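Long-range contacts in methionine-binding lipoprotein MetQ (Bacillus subtilis subsp. subtilis, PDB 4GOT), which probably binds methionine and hands it to the membrane-bound permease of the MetNPQ ABC transporter for import into the cell: residues Ala106-Thr111 against Gly172-Ile177; Ala51-Asp56 against Ala209-Glu214; Thr131-Val136 against Asp145-Pro150; Glu19-Ala24 against Glu225-Lys230. One frame throughout, in Å; residues are numbered along the deposited sequence.

How the contacts relate
The four contacts fall on two sides of the chain's centre, as expected for a two-lobed binding protein. Contact 1 pairs two strands of the five-stranded sheet of one lobe, and contact 3, centred about 19 Å away, is a small antiparallel pair lying between these strands in sequence. Contacts 2 and 4 belong to the other lobe, their centres about 20 Å apart; strand 206-211 of contact 2 is followed directly by helix 218-227 of contact 4. Centres of contacts 1 and 2 are about 35 Å apart, with selenomethionine bound between the lobes. Of the four, contact 4 joins the segments furthest apart in sequence and encloses contacts 2, 1 and 3 in turn.

Contact 1: residues Ala106-Thr111 against Gly172-Ile177; sequences ATIILT and GDAVFI
Asp-173 grips the backbone of Thr-107 twice. Its OD2 accepts from Thr-107 N at 2.9 Å, met on the anti side and 21° out of the carboxylate plane, and its own N donates to Thr-107 O at 2.8 Å. Ala-174 N adds a weak bond to the same oxygen. An alanine in place of Asp-173 would probably leave Thr-107 N without its carboxylate mate and hold the start of strand 107-111 less firmly. Further along, Ile-109 N reaches Ala-174 O at 2.9 Å in an almost straight bond (179°), and Ile-109 O takes Phe-176 N at 2.9 Å. Ile-109 and Val-175 lie side by side, CG1 against CG2 at 3.7 Å. On the other face Ile-108 CD1 rests on Ala-174 CB at 3.9 Å, while its CG2, anti to the backbone N, meets the edge of the Phe-176 ring, 3.7 Å from CE1. The Leu-110 and Phe-176 side chains lie side by side, CD2 3.8 Å from CE1. Met-120 of helix 117-126 touches Leu-110 and Phe-176, and helix 163-168 packs on Ile-109 and Val-175. Strand 154-158 bonds to Ile-108 and Leu-110. Thr-111 OG1 is hydrogen-bonded to the backbone N of Asn-113, a residue of the selenomethionine pocket. Parallel strands packed between helices, with a strand ending near the ligand, are characteristic of a lobe of a periplasmic-type binding protein.

Contact 2: residues Ala51-Asp56 against Ala209-Glu214; sequences ADKEVD and AVRKGE
Arg-211 reaches across to the chain that leaves helix 44-51, and its NH1 donates to Val-55 O at 2.9 Å. The bond is fairly straight (156°), and the oxygen sits at the edge of the guanidinium, only 5° out of its plane. The arginine chain is bent at chi3 (-63°), which turns NE out of the line of the preceding carbons. NH1 also donates to Leu-50 O, so one nitrogen holds both the last turn of the helix and the loop after it.

Lys-53 crosses Arg-211 at about a right angle and lies on one face of the guanidinium, where its CG stands 3.8 Å from Arg-211 NE, offset toward the rim. Lys-53, which follows the helix end in a Schellman motif, also has its CA over that face, 3.7 Å from Arg-211 NH1. The two positive groups stay apart, Lys-53 NZ being 5.2 Å from Arg-211 NE.

Asp-56 takes part through its main chain. Its O accepts from a water at 2.8 Å, and that water accepts from Arg-211 N at 2.8 Å while sitting over the centre of the opposite guanidinium face. Val-210 CG1 packs against Asp-56 O at 3.6 Å. The carboxylate is engaged by Lys-219 in a salt bridge and by Val-9 N.

Both of these acceptors of NH1 are carbonyl oxygens at the C-terminal end of helix 44-51 and just beyond it, so the helix dipole probably helps to offset the arginine charge, and the water ties loop to strand where no direct backbone bond joins the two segments.

Contact 3: residues Thr131-Val136 against Asp145-Pro150; sequences TLDSKV and DIKKNP
Asp-145 O accepts from Asp-133 N at 2.9 Å, while the Asp-145 and Val-136 side chains cross at about a right angle, Asp-145 OD1 lying 3.7 Å from Val-136 CG2. A water donates to both carboxylates, to Asp-145 OD1 at 2.6 Å and to Asp-133 OD2 at 3.0 Å, and so bridges two like charges; Asp-145 OD2 is held by Thr-142 N. Ile-146 follows, its CG1 4.1 Å from Leu-132 CD2. Lys-147 N donates to Thr-131 O at 2.8 Å, and its bent side chain lies alongside Asp-133, NZ stopping 4.3 Å from OD2, beyond a salt bridge. Asp-133 CG is anti to its backbone N (chi1 -176°), and OD1 takes Lys-135 N from above the carboxylate plane, forming an Asx turn at the head of the type I turn from Asp-133 to Val-136. An alanine at Asp-133 would probably leave Lys-135 N and the bridging water without this acceptor and Lys-147 without its nearby negative charge. Lys-148 crosses Thr-131 with its CB and CG against OG1. Thr-131 N donates to Lys-148 O at 3.0 Å, and Lys-148 N returns weak bonds to Thr-131 O and OG1. Leu-132 also touches Leu-121 of helix 117-126. With Lys-147 and Lys-148 both facing Thr-131, this is a classic beta bulge in a small two-stranded antiparallel sheet at the protein surface.

Contact 4: residues Glu19-Ala24 against Glu225-Lys230; sequences EILKEA and EVLHSK
Leu-227 brings the end of its side chain against helix 14-29, where a single methyl, CD2, touches three residues. Ile-20 meets it at about a right angle, its CG2 3.7 Å from Leu-227 CD2. Leu-21 and Leu-227 cross obliquely, methyl to methyl, with the two CD2 atoms 4.2 Å apart. Ala-24 completes the trio, its CB also 4.2 Å from Leu-227 CD2. In Leu-227 CG is anti to the carbonyl carbon (chi1 -65°). The bond from its CA to its CB runs across the partner helix, not toward it, yet the tip of the side chain comes nearer.

Val-226 and Ala-24 both direct their CB toward the partner segment, and here the backbones come closest, with CA atoms 6.2 Å apart. Val-226 CG1, anti to its backbone N (chi1 173°), lies against Ala-24 CB in the conformer described; a second conformer is deposited, so the exact closeness is doubtful. The contact is wholly apolar, with no hydrogen bond passing between the segments.

Just past it the chain turns. Val-226 O accepts two bonds, from Ser-229 OG at 2.7 Å in the carbonyl plane and from Ser-229 N at 2.9 Å. Ser-229 is the N-cap of the next helix, its OG also holding Ile-232 N, so one hydroxyl links the end of helix 218-227 to the start of helix 230-239.

Around this buried patch, Ile-232 and Ile-236 of helix 230-239 pack on Ile-20, Tyr-59 of strand 57-62 lies against Ile-20 and Leu-21, and Leu-27 and Leu-28 continue helix 14-29 along Val-226.

Contact 1: residues Ala106-Thr111 against Gly172-Ile177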
loop_
_atom_site.group_PDB
_atom_site.type_symbol
_atom_site.label_atom_id
_atom_site.label_comp_id
_atom_site.label_asym_id
_atom_site.label_seq_id
_atom_site.Cartn_x
_atom_site.Cartn_y
_atom_site.Cartn_z
ATOM N N ALA A 106 -2.714 21.407 15.690
ATOM C CA ALA A 106 -2.233 20.034 15.760
ATOM C C ALA A 106 -1.368 19.717 14.524
ATOM O O ALA A 106 -1.602 20.273 13.422
ATOM C CB ALA A 106 -3.392 19.046 15.913
ATOM N N THR A 107 -0.348 18.883 14.761
ATOM C CA THR A 107 0.611 18.376 13.741
ATOM C C THR A 107 0.216 16.976 13.264
ATOM O O THR A 107 0.088 16.019 14.082
ATOM C CB THR A 107 2.044 18.206 14.273
ATOM O OG1 THR A 107 2.592 19.467 14.640
ATOM C CG2 THR A 107 2.950 17.557 13.190
ATOM N N ILE A 108 0.061 16.870 11.941
ATOM C CA ILE A 108 -0.308 15.635 11.245
ATOM C C ILE A 108 0.949 15.152 10.527
ATOM O O ILE A 108 1.537 15.902 9.753
ATOM C CB ILE A 108 -1.472 15.838 10.245
ATOM C CG1 ILE A 108 -2.720 16.433 10.931
ATOM C CG2 ILE A 108 -1.869 14.529 9.588
ATOM C CD1 ILE A 108 -3.298 15.599 12.049
ATOM N N ILE A 109 1.380 13.925 10.839
ATOM C CA ILE A 109 2.518 13.297 10.155
ATOM C C ILE A 109 1.985 12.457 8.978
ATOM O O ILE A 109 1.496 11.319 9.132
ATOM C CB ILE A 109 3.390 12.390 11.072
ATOM C CG1 ILE A 109 3.698 13.078 12.418
ATOM C CG2 ILE A 109 4.666 11.918 10.352
ATOM C CD1 ILE A 109 4.634 14.263 12.328
ATOM N N LEU A 110 2.100 13.065 7.811
ATOM C CA LEU A 110 1.893 12.440 6.515
ATOM C C LEU A 110 3.103 11.586 6.164
ATOM O O LEU A 110 4.197 11.811 6.688
ATOM C CB LEU A 110 1.798 13.537 5.446
ATOM C CG LEU A 110 0.690 14.594 5.583
ATOM C CD1 LEU A 110 0.824 15.600 4.440
ATOM C CD2 LEU A 110 -0.685 13.915 5.567
ATOM N N THR A 111 2.910 10.613 5.274
ATOM C CA THR A 111 4.072 9.970 4.654
ATOM C C THR A 111 4.468 10.881 3.487
ATOM O O THR A 111 3.668 11.733 3.039
ATOM C CB THR A 111 3.813 8.484 4.249
ATOM O OG1 THR A 111 3.268 8.404 2.937
ATOM C CG2 THR A 111 2.889 7.744 5.256
ATOM N N GLY A 172 4.234 13.732 16.316
ATOM C CA GLY A 172 3.112 14.565 15.926
ATOM C C GLY A 172 1.924 14.178 16.761
ATOM O O GLY A 172 2.007 13.292 17.598
ATOM N N ASP A 173 0.808 14.836 16.522
ATOM C CA ASP A 173 -0.442 14.495 17.206
ATOM C C ASP A 173 -1.167 13.242 16.646
ATOM O O ASP A 173 -1.884 12.539 17.380
ATOM C CB ASP A 173 -1.363 15.740 17.222
ATOM C CG ASP A 173 -0.760 16.884 18.041
ATOM O OD1 ASP A 173 -0.370 16.610 19.200
ATOM O OD2 ASP A 173 -0.650 18.026 17.536
ATOM N N ALA A 174 -0.985 13.001 15.348
ATOM C CA ALA A 174 -1.625 11.920 14.611
ATOM C C ALA A 174 -0.696 11.572 13.446
ATOM O O ALA A 174 0.014 12.447 12.909
ATOM C CB ALA A 174 -3.018 12.342 14.105
ATOM N N VAL A 175 -0.661 10.290 13.100
ATOM C CA VAL A 175 0.361 9.747 12.152
ATOM C C VAL A 175 -0.251 8.722 11.201
ATOM O O VAL A 175 -0.958 7.800 11.649
ATOM C CB VAL A 175 1.554 9.075 12.906
ATOM C CG1 VAL A 175 2.578 8.576 11.886
ATOM C CG2 VAL A 175 2.185 10.029 13.920
ATOM N N PHE A 176 -0.028 8.909 9.884
ATOM C CA PHE A 176 -0.452 7.925 8.857
ATOM C C PHE A 176 0.541 6.776 8.773
ATOM O O PHE A 176 1.750 7.019 8.706
ATOM C CB PHE A 176 -0.602 8.559 7.467
ATOM C CG PHE A 176 -1.828 9.440 7.332
ATOM C CD1 PHE A 176 -1.762 10.787 7.669
ATOM C CD2 PHE A 176 -3.024 8.940 6.859
ATOM C CE1 PHE A 176 -2.887 11.622 7.566
ATOM C CE2 PHE A 176 -4.151 9.767 6.740
ATOM C CZ PHE A 176 -4.082 11.109 7.087
ATOM N N ILE A 177 0.037 5.538 8.807
ATOM C CA ILE A 177 0.899 4.334 8.630
ATOM C C ILE A 177 0.167 3.368 7.649
ATOM O O ILE A 177 -1.016 2.990 7.859
ATOM C CB ILE A 177 1.235 3.584 9.960
ATOM C CG1 ILE A 177 1.566 4.558 11.116
ATOM C CG2 ILE A 177 2.400 2.622 9.737
ATOM C CD1 ILE A 177 1.773 3.903 12.480
#

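Contact 2: residues Ala51-Asp56 against Ala209-Glu214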
loop_
_atom_site.group_PDB
_atom_site.type_symbol
_atom_site.label_atom_id
_atom_site.label_comp_id
_atom_site.label_asym_id
_atom_site.label_seq_id
_atom_site.Cartn_x
_atom_site.Cartn_y
_atom_site.Cartn_z
ATOM N N ALA A 51 12.183 -3.077 -13.433
ATOM C CA ALA A 51 12.709 -2.418 -14.637
ATOM C C ALA A 51 14.146 -2.869 -14.964
ATOM O O ALA A 51 14.514 -2.993 -16.140
ATOM C CB ALA A 51 12.666 -0.905 -14.485
ATOM N N ASP A 52 14.935 -3.172 -13.936
ATOM C CA ASP A 52 16.340 -3.651 -14.133
ATOM C C ASP A 52 16.438 -5.159 -14.446
ATOM O O ASP A 52 17.518 -5.695 -14.644
ATOM C CB ASP A 52 17.199 -3.282 -12.907
ATOM C CG ASP A 52 17.492 -1.757 -12.807
ATOM O OD1 ASP A 52 17.364 -1.032 -13.817
ATOM O OD2 ASP A 52 17.855 -1.272 -11.710
ATOM N N LYS A 53 15.296 -5.839 -14.517
ATOM C CA LYS A 53 15.227 -7.289 -14.813
ATOM C C LYS A 53 15.853 -8.187 -13.732
ATOM O O LYS A 53 16.259 -9.308 -14.024
ATOM C CB LYS A 53 15.793 -7.618 -16.208
ATOM C CG LYS A 53 15.241 -6.708 -17.294
ATOM C CD LYS A 53 15.658 -7.122 -18.687
ATOM C CE LYS A 53 14.806 -6.385 -19.709
ATOM N NZ LYS A 53 15.260 -6.684 -21.098
ATOM N N GLU A 54 15.915 -7.707 -12.490
ATOM C CA GLU A 54 16.379 -8.538 -11.359
ATOM C C GLU A 54 15.252 -9.419 -10.851
ATOM O O GLU A 54 15.491 -10.391 -10.172
ATOM C CB GLU A 54 16.844 -7.679 -10.185
ATOM C CG GLU A 54 18.019 -6.773 -10.474
ATOM C CD GLU A 54 18.159 -5.676 -9.430
ATOM O OE1 GLU A 54 17.619 -5.809 -8.300
ATOM O OE2 GLU A 54 18.811 -4.666 -9.749
ATOM N N VAL A 55 14.014 -9.049 -11.148
ATOM C CA VAL A 55 12.863 -9.873 -10.770
ATOM C C VAL A 55 11.894 -9.925 -11.956
ATOM O O VAL A 55 12.019 -9.149 -12.906
ATOM C CB VAL A 55 12.207 -9.368 -9.454
ATOM C CG1 VAL A 55 13.267 -9.307 -8.339
ATOM C CG2 VAL A 55 11.560 -8.005 -9.650
ATOM N N ASP A 56 10.956 -10.856 -11.896
ATOM C CA ASP A 56 9.912 -11.014 -12.932
ATOM C C ASP A 56 8.665 -10.157 -12.622
ATOM O O ASP A 56 7.898 -9.779 -13.515
ATOM C CB ASP A 56 9.438 -12.489 -12.997
ATOM C CG ASP A 56 10.517 -13.467 -13.481
ATOM O OD1 ASP A 56 10.777 -13.471 -14.701
ATOM O OD2 ASP A 56 11.045 -14.288 -12.672
ATOM N N ALA A 209 2.736 -6.191 -10.462
ATOM C CA ALA A 209 3.277 -5.461 -11.623
ATOM C C ALA A 209 4.392 -6.275 -12.290
ATOM O O ALA A 209 5.177 -6.966 -11.590
ATOM C CB ALA A 209 3.781 -4.080 -11.216
ATOM N N VAL A 210 4.427 -6.190 -13.626
ATOM C CA VAL A 210 5.405 -6.864 -14.473
ATOM C C VAL A 210 5.902 -5.864 -15.516
ATOM O O VAL A 210 5.369 -4.753 -15.634
ATOM C CB VAL A 210 4.794 -8.152 -15.121
ATOM C CG1 VAL A 210 4.343 -9.162 -14.032
ATOM C CG2 VAL A 210 3.618 -7.800 -16.059
ATOM N N ARG A 211 6.934 -6.245 -16.263
ATOM C CA ARG A 211 7.375 -5.455 -17.404
ATOM C C ARG A 211 6.375 -5.548 -18.569
ATOM O O ARG A 211 5.666 -6.540 -18.718
ATOM C CB ARG A 211 8.786 -5.871 -17.837
ATOM C CG ARG A 211 9.840 -5.465 -16.823
ATOM C CD ARG A 211 11.273 -5.671 -17.342
ATOM N NE ARG A 211 11.466 -7.093 -17.582
ATOM C CZ ARG A 211 11.592 -8.021 -16.636
ATOM N NH1 ARG A 211 11.581 -7.709 -15.355
ATOM N NH2 ARG A 211 11.720 -9.292 -16.978
ATOM N N LYS A 212 6.289 -4.483 -19.361
ATOM C CA LYS A 212 5.324 -4.402 -20.463
ATOM C C LYS A 212 5.620 -5.550 -21.410
ATOM O O LYS A 212 6.765 -5.837 -21.680
ATOM C CB LYS A 212 5.445 -3.048 -21.185
ATOM C CG LYS A 212 4.509 -2.781 -22.369
ATOM C CD LYS A 212 5.208 -1.829 -23.353
ATOM C CE LYS A 212 4.243 -1.011 -24.212
ATOM N NZ LYS A 212 3.791 -1.758 -25.417
ATOM N N GLY A 213 4.575 -6.235 -21.858
ATOM C CA GLY A 213 4.717 -7.412 -22.725
ATOM C C GLY A 213 4.755 -8.744 -21.975
ATOM O O GLY A 213 4.805 -9.768 -22.608
ATOM N N GLU A 214 4.765 -8.745 -20.649
ATOM C CA GLU A 214 4.862 -9.988 -19.870
ATOM C C GLU A 214 3.585 -10.383 -19.110
ATOM O O GLU A 214 3.545 -11.422 -18.460
ATOM C CB GLU A 214 6.004 -9.890 -18.864
ATOM C CG GLU A 214 7.401 -9.708 -19.464
ATOM C CD GLU A 214 7.849 -10.892 -20.313
ATOM O OE1 GLU A 214 7.517 -12.069 -19.984
ATOM O OE2 GLU A 214 8.539 -10.644 -21.333
HETATM O O HOH W 1 8.395 -8.681 -16.034
#

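Contact 3: residues Thr131-Val136 against Asp145-Pro150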
loop_
_atom_site.group_PDB
_atom_site.type_symbol
_atom_site.label_atom_id
_atom_site.label_comp_id
_atom_site.label_asym_id
_atom_site.label_seq_id
_atom_site.Cartn_x
_atom_site.Cartn_y
_atom_site.Cartn_z
ATOM N N THR A 131 -11.375 20.783 4.085
ATOM C CA THR A 131 -12.088 20.609 2.814
ATOM C C THR A 131 -11.032 20.720 1.703
ATOM O O THR A 131 -10.054 21.478 1.828
ATOM C CB THR A 131 -13.230 21.608 2.567
ATOM O OG1 THR A 131 -12.661 22.889 2.364
ATOM C CG2 THR A 131 -14.238 21.696 3.731
ATOM N N LEU A 132 -11.208 19.898 0.659
ATOM C CA LEU A 132 -10.354 19.890 -0.523
ATOM C C LEU A 132 -11.120 20.529 -1.675
ATOM O O LEU A 132 -12.363 20.455 -1.720
ATOM C CB LEU A 132 -9.921 18.461 -0.885
ATOM C CG LEU A 132 -8.903 17.776 0.034
ATOM C CD1 LEU A 132 -8.883 16.289 -0.292
ATOM C CD2 LEU A 132 -7.498 18.371 -0.074
ATOM N N ASP A 133 -10.390 21.203 -2.567
ATOM C CA ASP A 133 -10.952 21.757 -3.819
ATOM C C ASP A 133 -11.740 20.680 -4.623
ATOM O O ASP A 133 -11.166 19.707 -5.107
ATOM C CB ASP A 133 -9.793 22.311 -4.661
ATOM C CG ASP A 133 -10.253 22.998 -5.950
ATOM O OD1 ASP A 133 -11.462 23.125 -6.233
ATOM O OD2 ASP A 133 -9.368 23.436 -6.704
ATOM N N SER A 134 -13.060 20.852 -4.777
ATOM C CA SER A 134 -13.849 19.853 -5.479
ATOM C C SER A 134 -13.510 19.728 -6.990
ATOM O O SER A 134 -13.968 18.797 -7.651
ATOM C CB SER A 134 -15.338 20.130 -5.284
ATOM O OG SER A 134 -15.707 21.296 -5.998
ATOM N N LYS A 135 -12.750 20.683 -7.539
ATOM C CA LYS A 135 -12.344 20.656 -8.951
ATOM C C LYS A 135 -11.116 19.803 -9.176
ATOM O O LYS A 135 -10.664 19.702 -10.289
ATOM C CB LYS A 135 -12.115 22.083 -9.498
ATOM C CG LYS A 135 -13.327 22.980 -9.368
ATOM C CD LYS A 135 -13.096 24.397 -9.870
ATOM C CE LYS A 135 -14.391 25.199 -9.769
ATOM N NZ LYS A 135 -14.325 26.560 -10.361
ATOM N N VAL A 136 -10.569 19.174 -8.129
ATOM C CA VAL A 136 -9.485 18.282 -8.295
ATOM C C VAL A 136 -9.911 16.874 -7.852
ATOM O O VAL A 136 -10.468 16.707 -6.779
ATOM C CB VAL A 136 -8.267 18.808 -7.485
ATOM C CG1 VAL A 136 -7.167 17.760 -7.336
ATOM C CG2 VAL A 136 -7.755 20.104 -8.127
ATOM N N ASP A 145 -4.128 21.854 -2.467
ATOM C CA ASP A 145 -5.566 21.795 -2.771
ATOM C C ASP A 145 -6.495 21.947 -1.553
ATOM O O ASP A 145 -7.712 21.952 -1.717
ATOM C CB ASP A 145 -5.877 20.504 -3.543
ATOM C CG ASP A 145 -5.191 20.456 -4.908
ATOM O OD1 ASP A 145 -5.348 21.439 -5.674
ATOM O OD2 ASP A 145 -4.534 19.431 -5.242
ATOM N N ILE A 146 -5.925 22.094 -0.351
ATOM C CA ILE A 146 -6.725 22.397 0.853
ATOM C C ILE A 146 -7.454 23.762 0.726
ATOM O O ILE A 146 -6.843 24.799 0.508
ATOM C CB ILE A 146 -5.896 22.313 2.169
ATOM C CG1 ILE A 146 -5.413 20.869 2.410
ATOM C CG2 ILE A 146 -6.733 22.793 3.355
ATOM C CD1 ILE A 146 -4.329 20.691 3.482
ATOM N N LYS A 147 -8.775 23.741 0.827
ATOM C CA LYS A 147 -9.558 24.979 0.793
ATOM C C LYS A 147 -9.793 25.509 2.196
ATOM O O LYS A 147 -9.550 26.676 2.436
ATOM C CB LYS A 147 -10.881 24.783 0.061
ATOM C CG LYS A 147 -10.694 24.720 -1.436
ATOM C CD LYS A 147 -10.577 26.104 -2.068
ATOM C CE LYS A 147 -9.640 26.080 -3.272
ATOM N NZ LYS A 147 -10.156 26.935 -4.372
ATOM N N LYS A 148 -10.270 24.651 3.102
ATOM C CA LYS A 148 -10.571 25.036 4.483
ATOM C C LYS A 148 -9.799 24.159 5.441
ATOM O O LYS A 148 -9.658 22.964 5.203
ATOM C CB LYS A 148 -12.044 24.882 4.794
ATOM C CG LYS A 148 -12.962 25.698 3.904
ATOM C CD LYS A 148 -14.242 26.018 4.642
ATOM C CE LYS A 148 -15.267 26.649 3.722
ATOM N NZ LYS A 148 -16.207 27.537 4.476
ATOM N N ASN A 149 -9.322 24.780 6.523
ATOM C CA ASN A 149 -8.493 24.156 7.558
ATOM C C ASN A 149 -8.813 24.821 8.903
ATOM O O ASN A 149 -7.975 25.528 9.449
ATOM C CB ASN A 149 -6.998 24.352 7.198
ATOM C CG ASN A 149 -6.054 23.629 8.140
ATOM O OD1 ASN A 149 -6.481 22.902 9.027
ATOM N ND2 ASN A 149 -4.771 23.809 7.936
ATOM N N PRO A 150 -10.033 24.618 9.439
ATOM C CA PRO A 150 -10.435 25.477 10.576
ATOM C C PRO A 150 -9.697 25.192 11.911
ATOM O O PRO A 150 -9.749 26.018 12.823
ATOM C CB PRO A 150 -11.942 25.229 10.692
ATOM C CG PRO A 150 -12.167 23.892 10.070
ATOM C CD PRO A 150 -11.125 23.738 8.999
HETATM O O HOH W 2 -6.615 23.654 -5.441
#

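Contact 4: residues Glu19-Ala24 against Glu225-Lys230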
loop_
_atom_site.group_PDB
_atom_site.type_symbol
_atom_site.label_atom_id
_atom_site.label_comp_id
_atom_site.label_asym_id
_atom_site.label_seq_id
_atom_site.Cartn_x
_atom_site.Cartn_y
_atom_site.Cartn_z
ATOM N N GLU A 19 4.596 -12.908 2.871
ATOM C CA GLU A 19 3.868 -14.012 3.535
ATOM C C GLU A 19 2.761 -14.663 2.642
ATOM O O GLU A 19 2.567 -15.898 2.652
ATOM C CB GLU A 19 3.221 -13.517 4.827
ATOM C CG GLU A 19 4.190 -12.900 5.819
ATOM C CD GLU A 19 3.567 -12.646 7.200
ATOM O OE1 GLU A 19 2.310 -12.556 7.310
ATOM O OE2 GLU A 19 4.341 -12.514 8.177
ATOM N N ILE A 20 2.037 -13.840 1.891
ATOM C CA ILE A 20 1.023 -14.345 0.956
ATOM C C ILE A 20 1.684 -15.188 -0.132
ATOM O O ILE A 20 1.224 -16.307 -0.427
ATOM C CB ILE A 20 0.207 -13.218 0.329
ATOM C CG1 ILE A 20 -0.730 -12.611 1.386
ATOM C CG2 ILE A 20 -0.643 -13.730 -0.837
ATOM C CD1 ILE A 20 -1.300 -11.298 0.938
ATOM N N LEU A 21 2.804 -14.680 -0.663
ATOM C CA LEU A 21 3.605 -15.443 -1.642
ATOM C C LEU A 21 4.121 -16.771 -1.072
ATOM O O LEU A 21 4.093 -17.786 -1.761
ATOM C CB LEU A 21 4.773 -14.598 -2.224
ATOM C CG LEU A 21 4.385 -13.393 -3.094
ATOM C CD1 LEU A 21 5.617 -12.583 -3.552
ATOM C CD2 LEU A 21 3.483 -13.772 -4.276
ATOM N N LYS A 22 4.583 -16.775 0.170
ATOM C CA LYS A 22 5.058 -18.003 0.778
ATOM C C LYS A 22 3.888 -18.973 0.924
ATOM O O LYS A 22 4.061 -20.175 0.744
ATOM C CB LYS A 22 5.734 -17.725 2.110
ATOM C CG LYS A 22 6.318 -18.925 2.834
ATOM C CD LYS A 22 6.784 -18.492 4.235
ATOM C CE LYS A 22 7.725 -19.492 4.908
ATOM N NZ LYS A 22 7.025 -20.347 5.896
ATOM N N GLU A 23 2.694 -18.476 1.232
ATOM C CA GLU A 23 1.531 -19.381 1.263
ATOM C C GLU A 23 1.207 -19.942 -0.161
ATOM O O GLU A 23 0.867 -21.112 -0.287
ATOM C CB GLU A 23 0.319 -18.697 1.912
ATOM C CG GLU A 23 -0.811 -19.636 2.294
ATOM C CD GLU A 23 -0.539 -20.448 3.568
ATOM O OE1 GLU A 23 0.563 -20.358 4.166
ATOM O OE2 GLU A 23 -1.468 -21.173 3.975
ATOM N N ALA A 24 1.348 -19.108 -1.203
ATOM C CA ALA A 24 1.112 -19.471 -2.616
ATOM C C ALA A 24 2.161 -20.449 -3.173
ATOM O O ALA A 24 1.895 -21.128 -4.174
ATOM C CB ALA A 24 1.061 -18.224 -3.519
ATOM N N GLU A 225 -3.523 -16.780 -10.900
ATOM C CA GLU A 225 -4.408 -17.897 -10.584
ATOM C C GLU A 225 -4.316 -18.333 -9.121
ATOM O O GLU A 225 -5.316 -18.479 -8.445
ATOM C CB GLU A 225 -4.110 -19.094 -11.488
ATOM C CG GLU A 225 -4.897 -19.109 -12.782
ATOM C CD GLU A 225 -4.703 -20.390 -13.612
ATOM O OE1 GLU A 225 -4.002 -21.334 -13.159
ATOM O OE2 GLU A 225 -5.256 -20.456 -14.733
ATOM N N VAL A 226 -3.116 -18.608 -8.639
ATOM C CA VAL A 226 -2.949 -18.978 -7.234
ATOM C C VAL A 226 -3.384 -17.849 -6.269
ATOM O O VAL A 226 -4.074 -18.124 -5.262
ATOM C CB VAL A 226 -1.509 -19.439 -6.916
ATOM C CG1 VAL A 226 -1.354 -19.638 -5.420
ATOM C CG2 VAL A 226 -1.195 -20.736 -7.663
ATOM N N LEU A 227 -3.031 -16.602 -6.591
ATOM C CA LEU A 227 -3.330 -15.451 -5.693
ATOM C C LEU A 227 -4.842 -15.118 -5.627
ATOM O O LEU A 227 -5.318 -14.369 -4.725
ATOM C CB LEU A 227 -2.535 -14.212 -6.072
ATOM C CG LEU A 227 -1.028 -14.269 -5.939
ATOM C CD1 LEU A 227 -0.383 -13.005 -6.533
ATOM C CD2 LEU A 227 -0.602 -14.505 -4.499
ATOM N N HIS A 228 -5.592 -15.708 -6.533
ATOM C CA HIS A 228 -7.087 -15.598 -6.473
ATOM C C HIS A 228 -7.739 -16.888 -6.052
ATOM O O HIS A 228 -8.954 -16.969 -6.043
ATOM C CB HIS A 228 -7.643 -15.046 -7.787
ATOM C CG HIS A 228 -7.310 -13.614 -7.933
ATOM N ND1 HIS A 228 -8.087 -12.630 -7.360
ATOM C CD2 HIS A 228 -6.200 -12.993 -8.414
ATOM C CE1 HIS A 228 -7.482 -11.458 -7.519
ATOM N NE2 HIS A 228 -6.330 -11.653 -8.147
ATOM N N SER A 229 -6.942 -17.902 -5.687
ATOM C CA SER A 229 -7.549 -19.186 -5.218
ATOM C C SER A 229 -8.368 -18.997 -3.922
ATOM O O SER A 229 -8.143 -18.041 -3.156
ATOM C CB SER A 229 -6.468 -20.252 -4.992
ATOM O OG SER A 229 -5.612 -19.916 -3.913
ATOM N N LYS A 230 -9.282 -19.915 -3.650
ATOM C CA LYS A 230 -10.002 -19.898 -2.367
ATOM C C LYS A 230 -9.003 -20.020 -1.216
ATOM O O LYS A 230 -9.129 -19.306 -0.239
ATOM C CB LYS A 230 -11.079 -20.992 -2.262
ATOM C CG LYS A 230 -11.962 -20.860 -1.006
ATOM C CD LYS A 230 -12.917 -22.025 -0.799
ATOM C CE LYS A 230 -13.673 -21.935 0.534
ATOM N NZ LYS A 230 -14.384 -20.638 0.755
#